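Local coordinates for protein ringhalexin (Hemachatus haemachatus, PDB 4ZQY) that inhibits activation of coagulation factor X by factor VIIa within the extrinsic tenase complex, acting as an anticoagulant three-finger toxin with weak irreversible neurotoxicity, at residues F25-G31 against E50-D56; R1-Y7 against A59-R65. One frame throughout, in Å; residues are numbered along the deposited sequence.

Contact 1 and contact 2 lie on opposite sides of the chain's centre, with their own centres about 16 Å apart. Along the sequence, contact 1 (25-31 with 50-56) is nested inside the loop that contact 2 (1-7 with 59-65) closes between the two chain ends. Contact 1 joins two neighbours in the three-stranded sheet, 23-29 and 53-58; contact 2 lays the C-terminal tail along strand 2-7 of the two-stranded sheet. The tail also meets strand 23-29, through probable hydrogen bonds from Lys26 NZ to Arg65 O (2.5 Å) and from Asn64 ND2 to Phe25 O (2.7 Å). It therefore ties the first finger of the toxin to the sheet of the other two.

Contact 1 (F25-G31 against E50-D56); sequences FKKFPKG and EAQVYVD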
# COMPACT_ATOMS: atom_id res chain seq x y z
N PHE A 25 -0.28 -10.32 4.22
CA PHE A 25 -0.08 -8.90 4.43
C PHE A 25 1.38 -8.62 4.78
O PHE A 25 2.11 -9.52 5.16
CB PHE A 25 -0.99 -8.35 5.53
CG PHE A 25 -0.62 -8.80 6.90
CD1 PHE A 25 0.31 -8.09 7.64
CD2 PHE A 25 -1.19 -9.92 7.45
CE1 PHE A 25 0.67 -8.50 8.89
CE2 PHE A 25 -0.84 -10.33 8.71
CZ PHE A 25 0.09 -9.63 9.43
N LYS A 26 1.76 -7.35 4.67
CA LYS A 26 3.05 -6.88 5.17
C LYS A 26 2.91 -5.52 5.83
O LYS A 26 2.42 -4.57 5.23
CB LYS A 26 4.10 -6.81 4.06
CG LYS A 26 5.46 -6.45 4.63
CD LYS A 26 6.58 -6.42 3.63
CE LYS A 26 6.56 -5.13 2.82
NZ LYS A 26 7.79 -4.96 1.99
N LYS A 27 3.37 -5.42 7.07
CA LYS A 27 3.25 -4.19 7.84
C LYS A 27 4.63 -3.55 8.10
O LYS A 27 5.56 -4.22 8.53
CB LYS A 27 2.55 -4.50 9.16
CG LYS A 27 1.78 -3.38 9.82
CD LYS A 27 1.00 -3.87 11.06
CE LYS A 27 -0.24 -4.69 10.65
NZ LYS A 27 -1.07 -5.16 11.81
N PHE A 28 4.77 -2.26 7.80
CA PHE A 28 6.04 -1.57 8.02
C PHE A 28 5.82 -0.09 8.33
O PHE A 28 4.82 0.49 7.91
CB PHE A 28 6.96 -1.77 6.81
CG PHE A 28 6.39 -1.30 5.51
CD1 PHE A 28 5.54 -2.11 4.77
CD2 PHE A 28 6.76 -0.08 4.98
CE1 PHE A 28 5.02 -1.68 3.57
CE2 PHE A 28 6.25 0.36 3.77
CZ PHE A 28 5.39 -0.45 3.06
N PRO A 29 6.75 0.53 9.09
CA PRO A 29 6.53 1.91 9.54
C PRO A 29 6.76 2.94 8.44
O PRO A 29 7.45 2.61 7.47
CB PRO A 29 7.57 2.08 10.65
CG PRO A 29 8.65 1.12 10.26
CD PRO A 29 7.96 -0.05 9.67
N LYS A 30 6.31 4.19 8.62
CA LYS A 30 6.34 5.14 7.51
C LYS A 30 7.57 6.04 7.40
O LYS A 30 8.04 6.29 6.29
CB LYS A 30 5.11 6.07 7.61
CG LYS A 30 3.84 5.65 6.84
CD LYS A 30 2.66 6.67 6.95
CE LYS A 30 2.78 7.94 6.08
NZ LYS A 30 2.88 7.73 4.61
N GLY A 31 8.12 6.51 8.52
CA GLY A 31 9.35 7.27 8.41
C GLY A 31 10.66 6.62 8.77
O GLY A 31 11.63 7.32 9.04
N GLU A 50 -2.35 1.51 10.79
CA GLU A 50 -2.21 2.32 11.99
C GLU A 50 -1.50 3.63 11.62
O GLU A 50 -0.99 3.76 10.51
CB GLU A 50 -1.41 1.55 13.04
CG GLU A 50 -2.14 0.29 13.55
CD GLU A 50 -1.45 -1.00 13.11
OE1 GLU A 50 -0.32 -0.92 12.58
OE2 GLU A 50 -2.04 -2.08 13.29
N ALA A 51 -1.50 4.58 12.56
CA ALA A 51 -0.97 5.94 12.36
C ALA A 51 0.19 6.05 11.38
O ALA A 51 -0.00 6.47 10.23
CB ALA A 51 -0.56 6.53 13.70
N GLN A 52 1.38 5.64 11.81
CA GLN A 52 2.55 5.78 10.97
C GLN A 52 2.93 4.43 10.44
O GLN A 52 4.06 3.99 10.60
CB GLN A 52 3.70 6.45 11.73
CG GLN A 52 3.58 7.91 12.03
CD GLN A 52 4.32 8.74 11.01
OE1 GLN A 52 5.48 8.47 10.68
NE2 GLN A 52 3.68 9.80 10.55
N VAL A 53 1.98 3.77 9.78
CA VAL A 53 2.21 2.44 9.26
C VAL A 53 1.54 2.24 7.90
O VAL A 53 0.42 2.70 7.69
CB VAL A 53 1.65 1.38 10.25
CG1 VAL A 53 1.57 0.02 9.59
CG2 VAL A 53 2.47 1.30 11.54
N TYR A 54 2.25 1.59 6.97
CA TYR A 54 1.65 1.06 5.75
C TYR A 54 1.32 -0.43 5.92
O TYR A 54 2.02 -1.12 6.66
CB TYR A 54 2.59 1.20 4.55
CG TYR A 54 2.96 2.61 4.13
CD1 TYR A 54 2.07 3.41 3.44
CD2 TYR A 54 4.26 3.09 4.32
CE1 TYR A 54 2.41 4.68 3.04
CE2 TYR A 54 4.61 4.36 3.90
CZ TYR A 54 3.68 5.15 3.26
OH TYR A 54 4.00 6.42 2.83
N VAL A 55 0.27 -0.92 5.27
CA VAL A 55 0.03 -2.37 5.21
C VAL A 55 -0.11 -2.74 3.73
O VAL A 55 -0.89 -2.16 2.99
CB VAL A 55 -1.19 -2.88 6.06
CG1 VAL A 55 -1.31 -2.08 7.35
CG2 VAL A 55 -2.48 -2.84 5.30
N ASP A 56 0.72 -3.67 3.29
CA ASP A 56 0.55 -4.23 1.97
C ASP A 56 -0.42 -5.36 2.17
O ASP A 56 -0.40 -6.04 3.19
CB ASP A 56 1.86 -4.77 1.39
CG ASP A 56 2.90 -3.70 1.19
OD1 ASP A 56 2.55 -2.51 1.36
OD2 ASP A 56 4.05 -4.03 0.84
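Strands 25-29 and 53-56 pair edge to edge in the three-stranded antiparallel sheet of a three-finger toxin, joining the second finger to the third. The evidence is a 164° angle between strand directions and a closest axis approach of 4.5 Å. Lys26 with Asp56 and Phe28 with Tyr54 form hydrogen-bonded pairs, while Lys27 with Val55 and Pro29 with Val53 are non-hydrogen-bonded. Tyr54 N donates to Phe28 O at 2.9 Å, and just past the strand Lys30 N still bonds to Gln52 O.

Phe28, Tyr54 and Asp56 share one face of the sheet. With chi1 at 58°, Phe28 CG sits between its backbone N and carbonyl carbon, and the ring ends up nearer the partner strand. There Tyr54 CB lies over one ring face, 3.9 Å from the Phe28 centroid. The two rings meet obliquely, with Phe28 CE2 3.4 Å from Tyr54 CD2. At the rim of the Phe28 ring, Asp56 OD1 approaches CE1 at 3.4 Å, its carboxylate turned steeply against the ring. That oxygen also hydrogen-bonds Thr13 of the second subunit, where Val55 and Asp56 continue the sheet into the other chain. Lys30 crosses Tyr54 at about a right angle and rests CG over a ring face, 3.7 Å from the centroid.

On the other face, the aliphatic part of Lys27 packs against valine: its CG is 3.4 Å from Val53 CG1. Beyond CG the chain bends at chi3, and the ammonium reaches the loop before the third-finger strand, where Lys27 NZ makes a salt bridge to Glu50 OE2 at 3.6 Å.

Contact 2 (R1-Y7 against A59-R65); sequences RLCLSDY and ARDKCNR
Asp61 OD1 is gripped by two groups from the N-terminal end of the chain: Leu2 N donates to it at 3.2 Å, and Arg1 NE forms a salt bridge with it, also at 3.2 Å. The amide comes from above the carboxylate plane. The guanidinium is turned 59° against that plane, so the ion pair is not a flat, two-pronged one. Bends at chi2 and chi3 curl the Arg1 chain back toward the tail, and Arg60 CA lies over one guanidinium face.

Next along the chain, Lys62 N bonds to Leu2 O at 2.6 Å. This amide belongs to the third residue of a type II turn from Arg60 to Cys63, a turn that sets Asp61 and Lys62 beside Leu2.

Further on, the side chain of Asn64 takes over the role of a backbone partner. Its OD1 accepts from Leu4 N at 3.1 Å, in the carbonyl plane and on a lone pair, while ND2 donates to Leu4 O at 3.3 Å. One primary amide thus serves both polar backbone atoms of Leu4; the closer acceptor of ND2 is Phe25 O of strand 23-29, so this amide spans Leu4 and that strand. With chi1 at 53°, CG is flanked by both backbone branches, and the amide swings alongside Leu4.

Leu4 CD2 lies 3.9 Å from Lys62 CG; at the far end a CH-pi contact places Arg65 CB over a face of Tyr7, 3.8 Å from the ring centroid.

The tail runs between the two sheets: Lys62 makes a salt bridge to Glu12 on strand 12-16, which pairs with strand 2-7, while Asn64 packs on strand 23-29. Disulfides Cys3-Cys24 and Cys58-Cys63 bind these pieces into the toxin's core.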
# COMPACT_ATOMS: atom_id res chain seq x y z
N ARG A 1 -3.57 -20.98 1.34
CA ARG A 1 -2.75 -19.85 0.93
C ARG A 1 -1.45 -19.89 1.71
O ARG A 1 -1.41 -20.27 2.88
CB ARG A 1 -3.49 -18.54 1.15
CG ARG A 1 -2.76 -17.27 0.69
CD ARG A 1 -2.34 -17.36 -0.78
NE ARG A 1 -3.39 -17.72 -1.74
CZ ARG A 1 -4.41 -16.96 -2.10
NH1 ARG A 1 -5.28 -17.43 -2.98
NH2 ARG A 1 -4.56 -15.74 -1.61
N LEU A 2 -0.38 -19.53 1.02
CA LEU A 2 0.94 -19.45 1.60
C LEU A 2 1.44 -18.03 1.61
O LEU A 2 1.37 -17.33 0.60
CB LEU A 2 1.93 -20.31 0.82
CG LEU A 2 1.81 -21.82 0.73
CD1 LEU A 2 3.04 -22.33 0.04
CD2 LEU A 2 1.66 -22.44 2.10
N CYS A 3 1.90 -17.61 2.78
CA CYS A 3 2.43 -16.28 2.98
C CYS A 3 3.84 -16.37 3.49
O CYS A 3 4.29 -17.43 3.92
CB CYS A 3 1.57 -15.49 3.96
SG CYS A 3 -0.09 -15.25 3.38
N LEU A 4 4.54 -15.24 3.44
CA LEU A 4 5.89 -15.15 3.95
C LEU A 4 5.81 -14.69 5.39
O LEU A 4 4.94 -13.89 5.75
CB LEU A 4 6.71 -14.19 3.12
CG LEU A 4 6.97 -14.61 1.68
CD1 LEU A 4 7.73 -13.52 0.97
CD2 LEU A 4 7.75 -15.91 1.68
N SER A 5 6.72 -15.18 6.21
CA SER A 5 6.79 -14.74 7.60
C SER A 5 7.97 -13.79 7.71
O SER A 5 7.95 -12.84 8.51
CB SER A 5 6.98 -15.93 8.52
OG SER A 5 5.90 -16.83 8.32
N ASP A 6 9.00 -14.08 6.92
CA ASP A 6 10.18 -13.24 6.85
C ASP A 6 10.69 -13.35 5.42
O ASP A 6 10.46 -14.36 4.74
CB ASP A 6 11.25 -13.66 7.86
CG ASP A 6 12.31 -12.59 8.05
OD1 ASP A 6 12.02 -11.60 8.76
OD2 ASP A 6 13.41 -12.72 7.46
N TYR A 7 11.40 -12.31 4.96
CA TYR A 7 12.06 -12.35 3.66
C TYR A 7 13.35 -11.50 3.69
O TYR A 7 13.36 -10.41 4.26
CB TYR A 7 11.08 -11.90 2.57
CG TYR A 7 11.59 -11.81 1.14
CD1 TYR A 7 11.73 -12.94 0.36
CD2 TYR A 7 11.88 -10.58 0.57
CE1 TYR A 7 12.17 -12.86 -0.95
CE2 TYR A 7 12.33 -10.49 -0.74
CZ TYR A 7 12.47 -11.63 -1.49
OH TYR A 7 12.90 -11.54 -2.80
N ALA A 59 -2.88 -11.27 -2.51
CA ALA A 59 -3.67 -12.51 -2.51
C ALA A 59 -3.09 -13.58 -3.43
O ALA A 59 -3.80 -14.21 -4.21
CB ALA A 59 -5.11 -12.22 -2.88
N ARG A 60 -1.78 -13.79 -3.32
CA ARG A 60 -1.12 -14.87 -4.04
C ARG A 60 -0.10 -15.52 -3.12
O ARG A 60 0.29 -14.95 -2.11
CB ARG A 60 -0.45 -14.35 -5.32
CG ARG A 60 -1.39 -13.87 -6.43
CD ARG A 60 -0.63 -13.39 -7.68
NE ARG A 60 0.09 -14.44 -8.42
CZ ARG A 60 -0.42 -15.17 -9.41
NH1 ARG A 60 -1.67 -14.98 -9.81
NH2 ARG A 60 0.33 -16.09 -10.00
N ASP A 61 0.32 -16.74 -3.45
CA ASP A 61 1.24 -17.47 -2.59
C ASP A 61 2.56 -16.72 -2.46
O ASP A 61 3.22 -16.46 -3.46
CB ASP A 61 1.48 -18.89 -3.10
CG ASP A 61 0.31 -19.79 -2.86
OD1 ASP A 61 -0.64 -19.37 -2.18
OD2 ASP A 61 0.35 -20.94 -3.33
N LYS A 62 2.94 -16.39 -1.23
CA LYS A 62 4.27 -15.84 -0.94
C LYS A 62 4.46 -14.50 -1.62
O LYS A 62 5.55 -14.18 -2.09
CB LYS A 62 5.37 -16.85 -1.32
CG LYS A 62 5.31 -18.11 -0.47
CD LYS A 62 6.28 -19.22 -0.83
CE LYS A 62 7.15 -18.97 -2.03
NZ LYS A 62 8.05 -20.17 -2.20
N CYS A 63 3.37 -13.74 -1.69
CA CYS A 63 3.35 -12.46 -2.36
C CYS A 63 3.84 -11.27 -1.53
O CYS A 63 4.29 -10.26 -2.09
CB CYS A 63 1.93 -12.18 -2.86
SG CYS A 63 0.70 -12.07 -1.53
N ASN A 64 3.72 -11.35 -0.21
CA ASN A 64 4.10 -10.21 0.62
C ASN A 64 5.61 -10.04 0.84
O ASN A 64 6.10 -10.24 1.95
CB ASN A 64 3.35 -10.26 1.97
CG ASN A 64 3.49 -11.59 2.71
OD1 ASN A 64 3.59 -12.65 2.09
ND2 ASN A 64 3.45 -11.54 4.04
N ARG A 65 6.35 -9.59 -0.17
CA ARG A 65 7.76 -9.36 0.06
C ARG A 65 7.97 -7.86 -0.00
O ARG A 65 8.19 -7.24 1.03
CB ARG A 65 8.65 -10.09 -0.96
CG ARG A 65 8.00 -10.43 -2.25
CD ARG A 65 8.94 -11.12 -3.21
NE ARG A 65 8.30 -11.21 -4.51
CZ ARG A 65 7.50 -12.20 -4.89
NH1 ARG A 65 7.26 -13.22 -4.07
NH2 ARG A 65 6.95 -12.18 -6.10